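Long-range contact in glutamine synthetase (Streptomyces coelicolor, PDB 4BAX), which belongs to the glutamine synthetase family, pairing a beta-Grasp domain with a catalytic domain in a ten-chain assembly: residues D245-L254 / T333-Q343. Numbering follows the deposited sequence.
Sequences DAIITAAESL and TCCTALEKAGQ
Helix 245-253 packs against the last turns of helix 323-341, the C-terminal helix of the chain, and T249 with S253 faces A337, L338 and Q343 across the interface. The segment axes approach to 8.5 Å with 127° between their N-to-C directions, a steeply inclined crossing nearer antiparallel than parallel. Small residues at the crossing are consistent with this: the CA atoms of A250 and C334 lie 5.0 Å apart, and S253 CB faces A337 CB.

L338 supplies a branched apolar group from helix 333-341. Its CD2 branch reaches between A246 and T249, 3.7 Å from T249 CB. Toward the other end, C334 SG lies beside L254, 4.0 Å from its CG, while T333 turns its methyl CG2 to S253 and its hydroxyl to H263.

S253 OG bonds back within its own helix to A250 O at 2.6 Å; it meets that oxygen in the carbonyl plane, on a lone pair, with a C=O...O angle of 132°. Chi1 of 78° puts OG between the backbone N and carbonyl carbon, from where it can turn back to this acceptor.

Beyond the helix end, G342 takes positive phi in a Schellman motif, and the chain turns so that Q343 heads back toward helix 245-253. Its side chain, extended beyond CG, brings OE1 to T249 OG1, the probable donor of a hydrogen bond whose modelled 2.4 Å is doubtful. The contact is thus mixed, made mostly through carbon and sulfur atoms, many of them in polar side chains, with that probable bond linking Q343, just past the helix end, to the neighbouring helix.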
loop_
_atom_site.group_PDB
_atom_site.type_symbol
_atom_site.label_atom_id
_atom_site.label_comp_id
_atom_site.label_asym_id
_atom_site.label_seq_id
_atom_site.Cartn_x
_atom_site.Cartn_y
_atom_site.Cartn_z
ATOM N N ASP A 245 -29.913 -59.303 0.103
ATOM C CA ASP A 245 -28.889 -60.341 0.161
ATOM C C ASP A 245 -27.695 -59.962 -0.723
ATOM O O ASP A 245 -26.533 -60.166 -0.354
ATOM C CB ASP A 245 -29.473 -61.699 -0.236
ATOM C CG ASP A 245 -30.180 -62.391 0.933
ATOM O OD1 ASP A 245 -29.967 -61.988 2.104
ATOM O OD2 ASP A 245 -30.939 -63.354 0.677
ATOM N N ALA A 246 -28.014 -59.392 -1.883
ATOM C CA ALA A 246 -27.000 -58.927 -2.816
ATOM C C ALA A 246 -26.196 -57.775 -2.211
ATOM O O ALA A 246 -24.984 -57.686 -2.412
ATOM C CB ALA A 246 -27.656 -58.506 -4.136
ATOM N N ILE A 247 -26.866 -56.925 -1.437
ATOM C CA ILE A 247 -26.219 -55.798 -0.748
ATOM C C ILE A 247 -25.171 -56.285 0.238
ATOM O O ILE A 247 -24.052 -55.782 0.260
ATOM C CB ILE A 247 -27.263 -54.936 0.013
ATOM C CG1 ILE A 247 -28.231 -54.232 -0.946
ATOM C CG2 ILE A 247 -26.575 -53.920 0.919
ATOM C CD1 ILE A 247 -27.827 -52.828 -1.322
ATOM N N ILE A 248 -25.522 -57.292 1.033
ATOM C CA ILE A 248 -24.576 -57.867 1.983
ATOM C C ILE A 248 -23.409 -58.537 1.284
ATOM O O ILE A 248 -22.269 -58.390 1.715
ATOM C CB ILE A 248 -25.268 -58.854 2.954
ATOM C CG1 ILE A 248 -26.391 -58.133 3.700
ATOM C CG2 ILE A 248 -24.283 -59.418 3.967
ATOM C CD1 ILE A 248 -25.928 -56.831 4.369
ATOM N N THR A 249 -23.682 -59.234 0.182
ATOM C CA THR A 249 -22.618 -59.901 -0.566
ATOM C C THR A 249 -21.612 -58.887 -1.104
ATOM O O THR A 249 -20.393 -59.065 -0.967
ATOM C CB THR A 249 -23.193 -60.709 -1.770
ATOM O OG1 THR A 249 -24.270 -61.558 -1.338
ATOM C CG2 THR A 249 -22.112 -61.555 -2.433
ATOM N N ALA A 250 -22.126 -57.791 -1.665
ATOM C CA ALA A 250 -21.261 -56.755 -2.190
ATOM C C ALA A 250 -20.401 -56.165 -1.067
ATOM O O ALA A 250 -19.174 -56.139 -1.196
ATOM C CB ALA A 250 -22.088 -55.664 -2.904
ATOM N N ALA A 251 -21.012 -55.850 0.079
ATOM C CA ALA A 251 -20.276 -55.282 1.216
ATOM C C ALA A 251 -19.247 -56.254 1.771
ATOM O O ALA A 251 -18.140 -55.853 2.118
ATOM C CB ALA A 251 -21.237 -54.799 2.330
ATOM N N GLU A 252 -19.597 -57.530 1.841
ATOM C CA GLU A 252 -18.640 -58.526 2.303
ATOM C C GLU A 252 -17.474 -58.755 1.318
ATOM O O GLU A 252 -16.323 -58.936 1.736
ATOM C CB GLU A 252 -19.332 -59.851 2.665
ATOM C CG GLU A 252 -20.419 -59.737 3.718
ATOM C CD GLU A 252 -20.055 -60.433 4.997
ATOM O OE1 GLU A 252 -19.862 -61.665 4.929
ATOM O OE2 GLU A 252 -19.969 -59.769 6.061
ATOM N N SER A 253 -17.774 -58.680 0.019
ATOM C CA SER A 253 -16.777 -58.918 -1.027
ATOM C C SER A 253 -15.603 -57.954 -0.902
ATOM O O SER A 253 -14.469 -58.320 -1.206
ATOM C CB SER A 253 -17.404 -58.783 -2.422
ATOM O OG SER A 253 -17.563 -57.425 -2.781
ATOM N N LEU A 254 -15.884 -56.734 -0.442
ATOM C CA LEU A 254 -14.866 -55.694 -0.279
ATOM C C LEU A 254 -13.911 -55.982 0.884
ATOM O O LEU A 254 -12.811 -55.394 0.972
ATOM C CB LEU A 254 -15.518 -54.307 -0.143
ATOM C CG LEU A 254 -16.251 -53.812 -1.392
ATOM C CD1 LEU A 254 -17.263 -52.698 -1.105
ATOM C CD2 LEU A 254 -15.201 -53.346 -2.412
ATOM N N THR A 333 -14.492 -56.406 -8.199
ATOM C CA THR A 333 -14.640 -57.093 -6.936
ATOM C C THR A 333 -16.077 -57.513 -6.640
ATOM O O THR A 333 -16.368 -58.704 -6.496
ATOM C CB THR A 333 -14.062 -56.232 -5.776
ATOM O OG1 THR A 333 -12.653 -56.022 -5.974
ATOM C CG2 THR A 333 -14.334 -56.867 -4.407
ATOM N N CYS A 334 -16.992 -56.554 -6.654
ATOM C CA CYS A 334 -18.365 -56.820 -6.251
ATOM C C CYS A 334 -19.152 -57.709 -7.216
ATOM O O CYS A 334 -19.746 -58.709 -6.795
ATOM C CB CYS A 334 -19.114 -55.503 -6.016
ATOM S SG CYS A 334 -18.393 -54.454 -4.738
ATOM N N CYS A 335 -19.108 -57.361 -8.506
ATOM C CA CYS A 335 -19.882 -58.072 -9.527
ATOM C C CYS A 335 -19.425 -59.519 -9.674
ATOM O O CYS A 335 -20.225 -60.424 -9.928
ATOM C CB CYS A 335 -19.790 -57.358 -10.881
ATOM S SG CYS A 335 -20.676 -55.800 -11.016
ATOM N N THR A 336 -18.126 -59.730 -9.492
ATOM C CA THR A 336 -17.566 -61.068 -9.539
ATOM C C THR A 336 -18.092 -61.885 -8.368
ATOM O O THR A 336 -18.549 -63.015 -8.543
ATOM C CB THR A 336 -16.031 -61.034 -9.484
ATOM O OG1 THR A 336 -15.525 -60.565 -10.741
ATOM C CG2 THR A 336 -15.466 -62.403 -9.192
ATOM N N ALA A 337 -18.075 -61.288 -7.181
ATOM C CA ALA A 337 -18.565 -61.984 -6.014
ATOM C C ALA A 337 -20.057 -62.264 -6.137
ATOM O O ALA A 337 -20.501 -63.343 -5.747
ATOM C CB ALA A 337 -18.267 -61.195 -4.762
ATOM N N LEU A 338 -20.812 -61.338 -6.728
ATOM C CA LEU A 338 -22.264 -61.524 -6.929
ATOM C C LEU A 338 -22.573 -62.618 -7.954
ATOM O O LEU A 338 -23.565 -63.348 -7.844
ATOM C CB LEU A 338 -22.949 -60.200 -7.306
ATOM C CG LEU A 338 -22.977 -59.126 -6.211
ATOM C CD1 LEU A 338 -23.216 -57.725 -6.785
ATOM C CD2 LEU A 338 -24.043 -59.485 -5.175
ATOM N N GLU A 339 -21.700 -62.723 -8.943
ATOM C CA GLU A 339 -21.824 -63.755 -9.944
ATOM C C GLU A 339 -21.663 -65.123 -9.276
ATOM O O GLU A 339 -22.501 -66.017 -9.468
ATOM C CB GLU A 339 -20.781 -63.567 -11.052
ATOM C CG GLU A 339 -21.115 -64.233 -12.380
ATOM C CD GLU A 339 -20.202 -63.784 -13.519
ATOM O OE1 GLU A 339 -19.017 -64.183 -13.501
ATOM O OE2 GLU A 339 -20.659 -63.066 -14.441
ATOM N N LYS A 340 -20.655 -65.249 -8.420
ATOM C CA LYS A 340 -20.409 -66.487 -7.709
ATOM C C LYS A 340 -21.584 -66.838 -6.813
ATOM O O LYS A 340 -22.006 -67.992 -6.762
ATOM C CB LYS A 340 -19.138 -66.380 -6.875
ATOM C CG LYS A 340 -17.899 -66.256 -7.740
ATOM C CD LYS A 340 -16.636 -66.137 -6.895
ATOM C CE LYS A 340 -15.390 -66.040 -7.779
ATOM N NZ LYS A 340 -15.118 -67.326 -8.495
ATOM N N ALA A 341 -22.148 -65.828 -6.164
ATOM C CA ALA A 341 -23.276 -66.031 -5.250
ATOM C C ALA A 341 -24.600 -66.285 -5.990
ATOM O O ALA A 341 -25.590 -66.690 -5.378
ATOM C CB ALA A 341 -23.413 -64.832 -4.312
ATOM N N GLY A 342 -24.618 -66.062 -7.303
ATOM C CA GLY A 342 -25.841 -66.276 -8.059
ATOM C C GLY A 342 -26.790 -65.101 -7.931
ATOM O O GLY A 342 -27.946 -65.162 -8.360
ATOM N N GLN A 343 -26.306 -64.020 -7.327
ATOM C CA GLN A 343 -27.149 -62.867 -7.083
ATOM C C GLN A 343 -26.996 -61.832 -8.191
ATOM O O GLN A 343 -26.552 -60.705 -7.963
ATOM C CB GLN A 343 -26.819 -62.281 -5.718
ATOM C CG GLN A 343 -27.238 -63.198 -4.583
ATOM C CD GLN A 343 -26.505 -62.896 -3.299
ATOM O OE1 GLN A 343 -25.461 -62.241 -3.305
ATOM N NE2 GLN A 343 -27.044 -63.374 -2.185
#